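Local coordinates for threonine--tRNA ligase catalytic subunit (Aeropyrum pernix, PDB 3A32), which probably attaches threonine to tRNA(Thr) in two steps, activating the amino acid with ATP to threonyl-adenylate before transfer, and probably lacks the ability to deacylate mischarged seryl-tRNA, at residues A64-Y69 against F182-L187; Y69-P74 against F134-F139; E80-S85 against E104-P109. All coordinates share one frame; numbering follows the deposited sequence.

Interaction 1 (A64-Y69 against F182-L187); sequences ARRGYY and FEEMKL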
loop_
_atom_site.group_PDB
_atom_site.type_symbol
_atom_site.label_atom_id
_atom_site.label_comp_id
_atom_site.label_asym_id
_atom_site.label_seq_id
_atom_site.Cartn_x
_atom_site.Cartn_y
_atom_site.Cartn_z
ATOM N N ALA A 64 1.811 3.217 12.871
ATOM C CA ALA A 64 2.539 2.178 13.614
ATOM C C ALA A 64 3.504 2.753 14.719
ATOM O O ALA A 64 3.585 2.214 15.831
ATOM C CB ALA A 64 3.227 1.251 12.675
ATOM N N ARG A 65 4.165 3.875 14.443
ATOM C CA ARG A 65 5.054 4.543 15.393
ATOM C C ARG A 65 4.357 5.235 16.587
ATOM O O ARG A 65 4.979 5.464 17.627
ATOM C CB ARG A 65 5.870 5.586 14.620
ATOM C CG ARG A 65 6.940 4.903 13.795
ATOM C CD ARG A 65 7.410 5.683 12.617
ATOM N NE ARG A 65 8.005 6.978 12.961
ATOM C CZ ARG A 65 9.236 7.159 13.449
ATOM N NH1 ARG A 65 10.035 6.112 13.682
ATOM N NH2 ARG A 65 9.661 8.409 13.695
ATOM N N ARG A 66 3.092 5.597 16.391
ATOM C CA ARG A 66 2.214 6.166 17.368
ATOM C C ARG A 66 1.403 5.098 18.136
ATOM O O ARG A 66 0.575 5.451 18.940
ATOM C CB ARG A 66 1.221 7.133 16.655
ATOM C CG ARG A 66 1.860 8.339 15.887
ATOM C CD ARG A 66 2.522 9.386 16.791
ATOM N NE ARG A 66 1.518 9.871 17.728
ATOM C CZ ARG A 66 1.613 10.954 18.522
ATOM N NH1 ARG A 66 2.701 11.725 18.509
ATOM N NH2 ARG A 66 0.583 11.265 19.322
ATOM N N GLY A 67 1.623 3.817 17.873
ATOM C CA GLY A 67 1.021 2.767 18.670
ATOM C C GLY A 67 -0.210 2.088 18.091
ATOM O O GLY A 67 -0.913 1.355 18.826
ATOM N N TYR A 68 -0.501 2.330 16.814
ATOM C CA TYR A 68 -1.622 1.680 16.152
ATOM C C TYR A 68 -1.106 0.440 15.499
ATOM O O TYR A 68 -0.042 0.422 14.936
ATOM C CB TYR A 68 -2.241 2.541 15.029
ATOM C CG TYR A 68 -2.931 3.828 15.456
ATOM C CD1 TYR A 68 -4.334 3.946 15.454
ATOM C CD2 TYR A 68 -2.158 4.969 15.815
ATOM C CE1 TYR A 68 -4.941 5.132 15.835
ATOM C CE2 TYR A 68 -2.756 6.165 16.203
ATOM C CZ TYR A 68 -4.135 6.247 16.210
ATOM O OH TYR A 68 -4.685 7.456 16.570
ATOM N N TYR A 69 -1.904 -0.599 15.539
ATOM C CA TYR A 69 -1.651 -1.747 14.722
ATOM C C TYR A 69 -2.151 -1.438 13.330
ATOM O O TYR A 69 -3.285 -1.004 13.173
ATOM C CB TYR A 69 -2.439 -2.880 15.260
ATOM C CG TYR A 69 -2.153 -3.223 16.680
ATOM C CD1 TYR A 69 -0.883 -3.662 17.076
ATOM C CD2 TYR A 69 -3.190 -3.205 17.644
ATOM C CE1 TYR A 69 -0.636 -4.007 18.407
ATOM C CE2 TYR A 69 -2.949 -3.560 18.955
ATOM C CZ TYR A 69 -1.683 -3.963 19.323
ATOM O OH TYR A 69 -1.455 -4.327 20.609
ATOM N N PHE A 182 -5.801 14.586 18.116
ATOM C CA PHE A 182 -5.570 15.936 17.658
ATOM C C PHE A 182 -4.093 16.143 17.324
ATOM O O PHE A 182 -3.776 16.742 16.294
ATOM C CB PHE A 182 -6.020 17.028 18.662
ATOM C CG PHE A 182 -5.533 18.408 18.274
ATOM C CD1 PHE A 182 -6.241 19.183 17.363
ATOM C CD2 PHE A 182 -4.353 18.909 18.781
ATOM C CE1 PHE A 182 -5.777 20.463 16.975
ATOM C CE2 PHE A 182 -3.881 20.180 18.389
ATOM C CZ PHE A 182 -4.608 20.943 17.483
ATOM N N GLU A 183 -3.192 15.666 18.193
ATOM C CA GLU A 183 -1.743 15.890 17.989
ATOM C C GLU A 183 -1.255 15.147 16.728
ATOM O O GLU A 183 -0.415 15.636 16.009
ATOM C CB GLU A 183 -0.915 15.481 19.219
ATOM C CG GLU A 183 -1.076 16.384 20.435
ATOM C CD GLU A 183 -0.331 17.746 20.346
ATOM O OE1 GLU A 183 -0.486 18.482 19.362
ATOM O OE2 GLU A 183 0.425 18.086 21.282
ATOM N N GLU A 184 -1.826 13.980 16.465
ATOM C CA GLU A 184 -1.545 13.255 15.235
ATOM C C GLU A 184 -1.964 14.034 13.981
ATOM O O GLU A 184 -1.215 14.129 13.030
ATOM C CB GLU A 184 -2.241 11.882 15.308
ATOM C CG GLU A 184 -1.554 10.979 16.306
ATOM C CD GLU A 184 -2.359 9.814 16.745
ATOM O OE1 GLU A 184 -3.447 9.528 16.204
ATOM O OE2 GLU A 184 -1.868 9.142 17.659
ATOM N N MET A 185 -3.168 14.603 14.004
ATOM C CA MET A 185 -3.702 15.379 12.887
ATOM C C MET A 185 -2.779 16.561 12.557
ATOM O O MET A 185 -2.444 16.803 11.384
ATOM C CB MET A 185 -5.141 15.833 13.221
ATOM C CG MET A 185 -5.813 16.724 12.138
ATOM S SD MET A 185 -5.195 18.432 12.204
ATOM C CE MET A 185 -5.352 18.904 13.946
ATOM N N LYS A 186 -2.356 17.275 13.601
ATOM C CA LYS A 186 -1.457 18.407 13.450
ATOM C C LYS A 186 -0.079 18.048 12.832
ATOM O O LYS A 186 0.416 18.750 11.924
ATOM C CB LYS A 186 -1.304 19.069 14.812
ATOM C CG LYS A 186 -0.318 20.223 14.866
ATOM C CD LYS A 186 -0.605 21.003 16.086
ATOM C CE LYS A 186 0.097 22.367 16.105
ATOM N NZ LYS A 186 1.603 22.280 15.950
ATOM N N LEU A 187 0.549 16.982 13.352
ATOM C CA LEU A 187 1.796 16.426 12.786
ATOM C C LEU A 187 1.689 16.062 11.283
ATOM O O LEU A 187 2.604 16.394 10.508
ATOM C CB LEU A 187 2.249 15.184 13.583
ATOM C CG LEU A 187 2.757 15.327 15.031
ATOM C CD1 LEU A 187 2.817 13.957 15.728
ATOM C CD2 LEU A 187 4.108 16.016 15.069
HETATM O O HOH W 1 -3.108 7.852 19.270
#
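The hydroxyl oxygen OH of Y68 is gripped by E184, a water and R311. Y68 donates to E184: the OH to OE1 distance is 2.4 Å, so short that its exact value is doubtful. Ring and carboxylate meet tip to tip. The carboxylate carbon CD lies at the ring edge, in its plane, while the two planes are turned 62° apart. E184 reaches this place with its chain extended beyond CG (chi2 163°). The water donates to Y68 OH and also lies close to E184 OE2.

R66 comes to the same carboxylate from the end of helix 48-65. It forms a salt bridge to E184, in which the NE to OE2 hydrogen bond, 3.5 Å, is weak. Bends at chi2 and chi3 bring NE there. The oxygen lies at the edge of the guanidinium, near its plane, and the two flat groups stand almost perpendicular (88°). R66 NH1 also packs against L187 CD1 at 3.6 Å.

G67, with positive phi, ends helix 48-65 in a Schellman motif. R66 and Y68 flank it and both face helix 174-191. A64, R65 and Y69 pack on the second subunit. Helix 48-65, this turn and strand 69-70 are consistent with motif 1 of class II aminoacyl-tRNA synthetases.

Interaction 2 (Y69-P74 against F134-F139); sequences YVVETP and FKVFEF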
loop_
_atom_site.group_PDB
_atom_site.type_symbol
_atom_site.label_atom_id
_atom_site.label_comp_id
_atom_site.label_asym_id
_atom_site.label_seq_id
_atom_site.Cartn_x
_atom_site.Cartn_y
_atom_site.Cartn_z
ATOM N N TYR A 69 -1.904 -0.599 15.539
ATOM C CA TYR A 69 -1.651 -1.747 14.722
ATOM C C TYR A 69 -2.151 -1.438 13.330
ATOM O O TYR A 69 -3.285 -1.004 13.173
ATOM C CB TYR A 69 -2.439 -2.880 15.260
ATOM C CG TYR A 69 -2.153 -3.223 16.680
ATOM C CD1 TYR A 69 -0.883 -3.662 17.076
ATOM C CD2 TYR A 69 -3.190 -3.205 17.644
ATOM C CE1 TYR A 69 -0.636 -4.007 18.407
ATOM C CE2 TYR A 69 -2.949 -3.560 18.955
ATOM C CZ TYR A 69 -1.683 -3.963 19.323
ATOM O OH TYR A 69 -1.455 -4.327 20.609
ATOM N N VAL A 70 -1.312 -1.660 12.321
ATOM C CA VAL A 70 -1.778 -1.479 10.953
ATOM C C VAL A 70 -2.363 -2.735 10.385
ATOM O O VAL A 70 -1.835 -3.835 10.613
ATOM C CB VAL A 70 -0.734 -0.823 10.024
ATOM C CG1 VAL A 70 -0.256 0.528 10.707
ATOM C CG2 VAL A 70 0.395 -1.754 9.701
ATOM N N VAL A 71 -3.488 -2.578 9.697
ATOM C CA VAL A 71 -4.194 -3.695 9.172
ATOM C C VAL A 71 -4.719 -3.402 7.774
ATOM O O VAL A 71 -4.718 -2.255 7.285
ATOM C CB VAL A 71 -5.338 -4.193 10.122
ATOM C CG1 VAL A 71 -4.770 -4.517 11.520
ATOM C CG2 VAL A 71 -6.489 -3.196 10.181
ATOM N N GLU A 72 -5.092 -4.467 7.110
ATOM C CA GLU A 72 -5.793 -4.373 5.828
ATOM C C GLU A 72 -6.941 -5.388 5.940
ATOM O O GLU A 72 -6.714 -6.561 6.332
ATOM C CB GLU A 72 -4.846 -4.651 4.654
ATOM C CG GLU A 72 -5.581 -4.885 3.318
ATOM C CD GLU A 72 -4.675 -4.839 2.048
ATOM O OE1 GLU A 72 -3.444 -4.676 2.198
ATOM O OE2 GLU A 72 -5.234 -4.922 0.885
ATOM N N THR A 73 -8.169 -4.925 5.686
ATOM C CA THR A 73 -9.343 -5.805 5.855
ATOM C C THR A 73 -10.006 -6.022 4.492
ATOM O O THR A 73 -9.795 -5.220 3.575
ATOM C CB THR A 73 -10.339 -5.295 6.987
ATOM O OG1 THR A 73 -10.870 -3.995 6.661
ATOM C CG2 THR A 73 -9.654 -5.256 8.397
ATOM N N PRO A 74 -10.802 -7.103 4.341
ATOM C CA PRO A 74 -11.353 -7.378 3.021
ATOM C C PRO A 74 -12.210 -6.303 2.415
ATOM O O PRO A 74 -12.817 -5.473 3.116
ATOM C CB PRO A 74 -12.184 -8.629 3.238
ATOM C CG PRO A 74 -11.523 -9.288 4.419
ATOM C CD PRO A 74 -11.186 -8.134 5.306
ATOM N N PHE A 134 -6.717 -0.194 22.698
ATOM C CA PHE A 134 -6.440 -0.979 21.498
ATOM C C PHE A 134 -6.713 -0.055 20.331
ATOM O O PHE A 134 -7.829 0.475 20.196
ATOM C CB PHE A 134 -7.343 -2.193 21.482
ATOM C CG PHE A 134 -7.340 -2.956 20.202
ATOM C CD1 PHE A 134 -6.465 -4.002 20.014
ATOM C CD2 PHE A 134 -8.279 -2.671 19.206
ATOM C CE1 PHE A 134 -6.475 -4.734 18.812
ATOM C CE2 PHE A 134 -8.302 -3.391 18.020
ATOM C CZ PHE A 134 -7.418 -4.430 17.822
ATOM N N LYS A 135 -5.679 0.163 19.509
ATOM C CA LYS A 135 -5.733 1.117 18.413
ATOM C C LYS A 135 -5.354 0.407 17.170
ATOM O O LYS A 135 -4.292 -0.224 17.124
ATOM C CB LYS A 135 -4.775 2.294 18.664
ATOM C CG LYS A 135 -4.906 2.887 20.084
ATOM C CD LYS A 135 -4.166 4.200 20.297
ATOM C CE LYS A 135 -2.840 4.277 19.515
ATOM N NZ LYS A 135 -1.905 5.311 20.106
ATOM N N VAL A 136 -6.234 0.493 16.163
ATOM C CA VAL A 136 -6.060 -0.191 14.877
ATOM C C VAL A 136 -6.237 0.845 13.715
ATOM O O VAL A 136 -7.262 1.553 13.676
ATOM C CB VAL A 136 -7.024 -1.409 14.780
ATOM C CG1 VAL A 136 -8.532 -1.000 14.916
ATOM C CG2 VAL A 136 -6.812 -2.186 13.551
ATOM N N PHE A 137 -5.256 0.909 12.806
ATOM C CA PHE A 137 -5.239 1.845 11.678
ATOM C C PHE A 137 -5.344 1.099 10.335
ATOM O O PHE A 137 -4.716 0.063 10.165
ATOM C CB PHE A 137 -3.932 2.665 11.626
ATOM C CG PHE A 137 -3.810 3.495 10.372
ATOM C CD1 PHE A 137 -4.552 4.670 10.226
ATOM C CD2 PHE A 137 -3.001 3.085 9.313
ATOM C CE1 PHE A 137 -4.482 5.411 9.089
ATOM C CE2 PHE A 137 -2.914 3.855 8.160
ATOM C CZ PHE A 137 -3.652 5.007 8.038
ATOM N N GLU A 138 -6.076 1.653 9.375
ATOM C CA GLU A 138 -6.124 1.066 8.018
ATOM C C GLU A 138 -6.235 2.157 6.969
ATOM O O GLU A 138 -7.049 3.060 7.142
ATOM C CB GLU A 138 -7.280 0.059 7.834
ATOM C CG GLU A 138 -7.386 -0.451 6.414
ATOM C CD GLU A 138 -8.331 -1.635 6.234
ATOM O OE1 GLU A 138 -9.035 -2.053 7.203
ATOM O OE2 GLU A 138 -8.392 -2.145 5.095
ATOM N N PHE A 139 -5.372 2.091 5.941
ATOM C CA PHE A 139 -5.507 2.867 4.693
ATOM C C PHE A 139 -6.612 2.130 3.934
ATOM O O PHE A 139 -6.353 1.165 3.193
ATOM C CB PHE A 139 -4.172 2.806 3.924
ATOM C CG PHE A 139 -4.069 3.773 2.748
ATOM C CD1 PHE A 139 -3.873 5.137 2.952
ATOM C CD2 PHE A 139 -4.129 3.304 1.437
ATOM C CE1 PHE A 139 -3.786 6.029 1.850
ATOM C CE2 PHE A 139 -4.005 4.167 0.349
ATOM C CZ PHE A 139 -3.829 5.537 0.558
#
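The aromatic side chains of Y69 and F134 cross at about a right angle, with their ring planes set obliquely, 48° apart. F134 CD1 lies at the edge of the Y69 ring, near its plane, and 3.7 Å from Y69 CE2. The F137 ring has V70 CG1 at its edge, near its plane, with CG1 to F137 CD2 at 4.0 Å. Outside the two segments, F134 and F119 form a separate edge-to-face pair, and H63 stacks with the F137 ring.

The backbones pair as a short parallel ladder at Y69-V136 and V70-F137. Y69 straddles V136: Y69 N bonds to K135 O, and F137 N bonds to Y69 O at 2.8 Å. V71 N then bonds to F137 O, so F137 straddles V70. Y69 and V136 point to one side of the sheet, V70 and F137 to the other. V71 CG2 touches V136 CG2 at 3.5 Å.

Beyond V71 the E138 carboxylate takes over the pairing. CG is anti to the backbone N (chi1 175°) and the rest of the chain is extended. T73 OG1 donates to the syn lone pair of E138 OE1 at 2.7 Å. T73 N donates to E138 OE2 at 2.9 Å, from above the carboxylate plane (47° out of it). H115 NE2 is a further partner of OE1. Both carboxylate oxygens are thus engaged inside a buried contact.

Strand 69-70 is the outermost strand of the sheet in this chain. Strand 134-143 lies between it and the antiparallel strand 159-170, where V136 packs on the zinc ligand H166. Helix 48-65 covers the side of V70 and F137, while helix 112-126 meets V71 and T73.

Interaction 3 (E80-S85 against E104-P109); sequences ELFKVS and EFAVKP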
loop_
_atom_site.group_PDB
_atom_site.type_symbol
_atom_site.label_atom_id
_atom_site.label_comp_id
_atom_site.label_asym_id
_atom_site.label_seq_id
_atom_site.Cartn_x
_atom_site.Cartn_y
_atom_site.Cartn_z
ATOM N N GLU A 80 -24.247 -10.222 6.639
ATOM C CA GLU A 80 -24.346 -10.522 8.080
ATOM C C GLU A 80 -23.444 -9.578 8.879
ATOM O O GLU A 80 -23.754 -9.155 9.996
ATOM C CB GLU A 80 -23.962 -11.957 8.402
ATOM C CG GLU A 80 -24.849 -13.006 7.766
ATOM C CD GLU A 80 -26.319 -12.831 8.125
ATOM O OE1 GLU A 80 -26.563 -12.696 9.339
ATOM O OE2 GLU A 80 -27.196 -12.810 7.199
ATOM N N LEU A 81 -22.321 -9.218 8.291
ATOM C CA LEU A 81 -21.396 -8.376 9.010
ATOM C C LEU A 81 -22.046 -7.018 9.315
ATOM O O LEU A 81 -21.877 -6.481 10.420
ATOM C CB LEU A 81 -20.075 -8.229 8.235
ATOM C CG LEU A 81 -19.012 -7.366 8.896
ATOM C CD1 LEU A 81 -18.617 -7.900 10.270
ATOM C CD2 LEU A 81 -17.807 -7.270 7.961
ATOM N N PHE A 82 -22.790 -6.503 8.336
ATOM C CA PHE A 82 -23.408 -5.185 8.413
ATOM C C PHE A 82 -24.808 -5.248 9.036
ATOM O O PHE A 82 -25.284 -4.236 9.539
ATOM C CB PHE A 82 -23.384 -4.471 7.046
ATOM C CG PHE A 82 -21.998 -4.426 6.427
ATOM C CD1 PHE A 82 -20.978 -3.647 7.007
ATOM C CD2 PHE A 82 -21.695 -5.191 5.307
ATOM C CE1 PHE A 82 -19.659 -3.652 6.447
ATOM C CE2 PHE A 82 -20.399 -5.155 4.741
ATOM C CZ PHE A 82 -19.383 -4.399 5.335
ATOM N N LYS A 83 -25.433 -6.422 9.042
ATOM C CA LYS A 83 -26.636 -6.666 9.852
ATOM C C LYS A 83 -26.333 -6.548 11.353
ATOM O O LYS A 83 -27.102 -5.911 12.075
ATOM C CB LYS A 83 -27.237 -8.052 9.572
ATOM C CG LYS A 83 -27.941 -8.144 8.197
ATOM C CD LYS A 83 -28.478 -9.543 7.911
ATOM C CE LYS A 83 -29.171 -9.647 6.547
ATOM N NZ LYS A 83 -29.670 -11.070 6.333
ATOM N N VAL A 84 -25.218 -7.142 11.817
ATOM C CA VAL A 84 -24.825 -7.061 13.240
ATOM C C VAL A 84 -24.497 -5.638 13.653
ATOM O O VAL A 84 -24.839 -5.211 14.744
ATOM C CB VAL A 84 -23.637 -8.019 13.606
ATOM C CG1 VAL A 84 -23.192 -7.769 15.052
ATOM C CG2 VAL A 84 -24.052 -9.531 13.394
ATOM N N SER A 85 -23.863 -4.889 12.759
ATOM C CA SER A 85 -23.404 -3.544 13.116
ATOM C C SER A 85 -24.424 -2.421 13.440
ATOM O O SER A 85 -24.035 -1.400 13.980
ATOM C CB SER A 85 -22.192 -3.090 12.286
ATOM O OG SER A 85 -22.399 -3.203 10.911
ATOM N N GLU A 104 -26.255 -13.002 0.261
ATOM C CA GLU A 104 -26.062 -11.576 0.038
ATOM C C GLU A 104 -24.708 -11.057 0.586
ATOM O O GLU A 104 -24.356 -11.304 1.765
ATOM C CB GLU A 104 -27.175 -10.830 0.741
ATOM C CG GLU A 104 -27.179 -9.350 0.337
ATOM C CD GLU A 104 -28.271 -8.618 1.025
ATOM O OE1 GLU A 104 -28.324 -8.686 2.263
ATOM O OE2 GLU A 104 -29.091 -8.010 0.331
ATOM N N PHE A 105 -23.983 -10.342 -0.273
ATOM C CA PHE A 105 -22.669 -9.760 0.028
ATOM C C PHE A 105 -22.744 -8.314 -0.333
ATOM O O PHE A 105 -23.617 -7.925 -1.111
ATOM C CB PHE A 105 -21.581 -10.409 -0.823
ATOM C CG PHE A 105 -20.984 -11.662 -0.204
ATOM C CD1 PHE A 105 -19.715 -11.632 0.341
ATOM C CD2 PHE A 105 -21.738 -12.864 -0.131
ATOM C CE1 PHE A 105 -19.126 -12.805 0.920
ATOM C CE2 PHE A 105 -21.200 -14.026 0.459
ATOM C CZ PHE A 105 -19.873 -14.009 0.963
ATOM N N ALA A 106 -21.824 -7.533 0.216
ATOM C CA ALA A 106 -21.708 -6.129 -0.046
ATOM C C ALA A 106 -20.238 -5.791 -0.303
ATOM O O ALA A 106 -19.337 -6.404 0.280
ATOM C CB ALA A 106 -22.192 -5.334 1.172
ATOM N N VAL A 107 -20.016 -4.789 -1.153
ATOM C CA VAL A 107 -18.758 -4.104 -1.214
ATOM C C VAL A 107 -18.735 -3.239 0.048
ATOM O O VAL A 107 -19.713 -2.508 0.359
ATOM C CB VAL A 107 -18.652 -3.267 -2.524
ATOM C CG1 VAL A 107 -17.284 -2.642 -2.668
ATOM C CG2 VAL A 107 -18.950 -4.191 -3.751
ATOM N N LYS A 108 -17.654 -3.380 0.812
ATOM C CA LYS A 108 -17.467 -2.717 2.094
ATOM C C LYS A 108 -17.681 -1.204 1.963
ATOM O O LYS A 108 -16.999 -0.544 1.147
ATOM C CB LYS A 108 -16.032 -3.002 2.551
ATOM C CG LYS A 108 -15.593 -2.417 3.847
ATOM C CD LYS A 108 -14.168 -2.863 4.234
ATOM C CE LYS A 108 -13.090 -2.268 3.327
ATOM N NZ LYS A 108 -11.753 -2.676 3.876
ATOM N N PRO A 109 -18.646 -0.649 2.733
ATOM C CA PRO A 109 -18.772 0.824 2.817
ATOM C C PRO A 109 -18.020 1.439 4.005
ATOM O O PRO A 109 -17.787 2.655 4.032
ATOM C CB PRO A 109 -20.297 1.025 2.978
ATOM C CG PRO A 109 -20.772 -0.211 3.725
ATOM C CD PRO A 109 -19.725 -1.324 3.499
#
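P109 CD sits over one face of the F82 ring. It is 4.0 Å from the ring centroid and 29° off the ring normal, a CH-pi contact. The two side chains reach toward each other tip to tip, and the shortest approach is F82 CZ to P109 CD at 3.6 Å. F82 places its CG anti to its own carbonyl carbon, beside the backbone N (chi1 -52°). From there the ring projects from helix 80-84 to the strand end. A106 CB comes obliquely to the ring, 4.0 Å from F82 CE2. The backbone also takes part, with K108 CA at 4.1 Å from F82 CZ. M95 and A77 add further contacts to F82. In the fold, helix 80-84 thus packs against the central strand 103-107 of a three-stranded antiparallel sheet, and against the loop that follows this strand.

The charged side chains of E80, K83 and E104 lie to one side of the ring contact. K83 is fully extended beyond CG. It meets E80 in a salt bridge, K83 NZ to E80 OE2 at 3.1 Å. K83 NZ lies on the syn side of the carboxylate, 29° out of its plane. K83 NZ stays 4.9 Å from E104 OE1. The E104 carboxylate is instead held by T79 through OE1 and by R92 through OE2.

L81, the neighbour of F82, packs on helix 112-126, which starts with the zinc ligand C112, whose side chain is about 7 Å from that of F82. No hydrogen bond crosses between the two segments. The contact therefore rests on CH-pi and van der Waals packing. Of the nearby charges, E80 and K83 pair with each other within 80-85, and E104 is held from outside.

How the interactions relate
The three contacts are nested along the chain: interaction 3 lies inside the loop closed by interaction 2, and both lie inside that of interaction 1. Interactions 1 and 2 have centres 13 Å apart and share Y69, where the turn after helix 48-65 enters the edge strand. K135 NZ joins them through a probable hydrogen bond to R66 O. The centres of interactions 2 and 3 are 18 Å apart. K108 NZ reaches from just after strand 103-107 to T73 OG1, a probable but weak hydrogen bond. Interactions 1 and 3, with centres 29 Å apart, do not touch. All three lie near both the second subunit and the zinc ion, with side chains about 11, 9 and 10 Å from the metal.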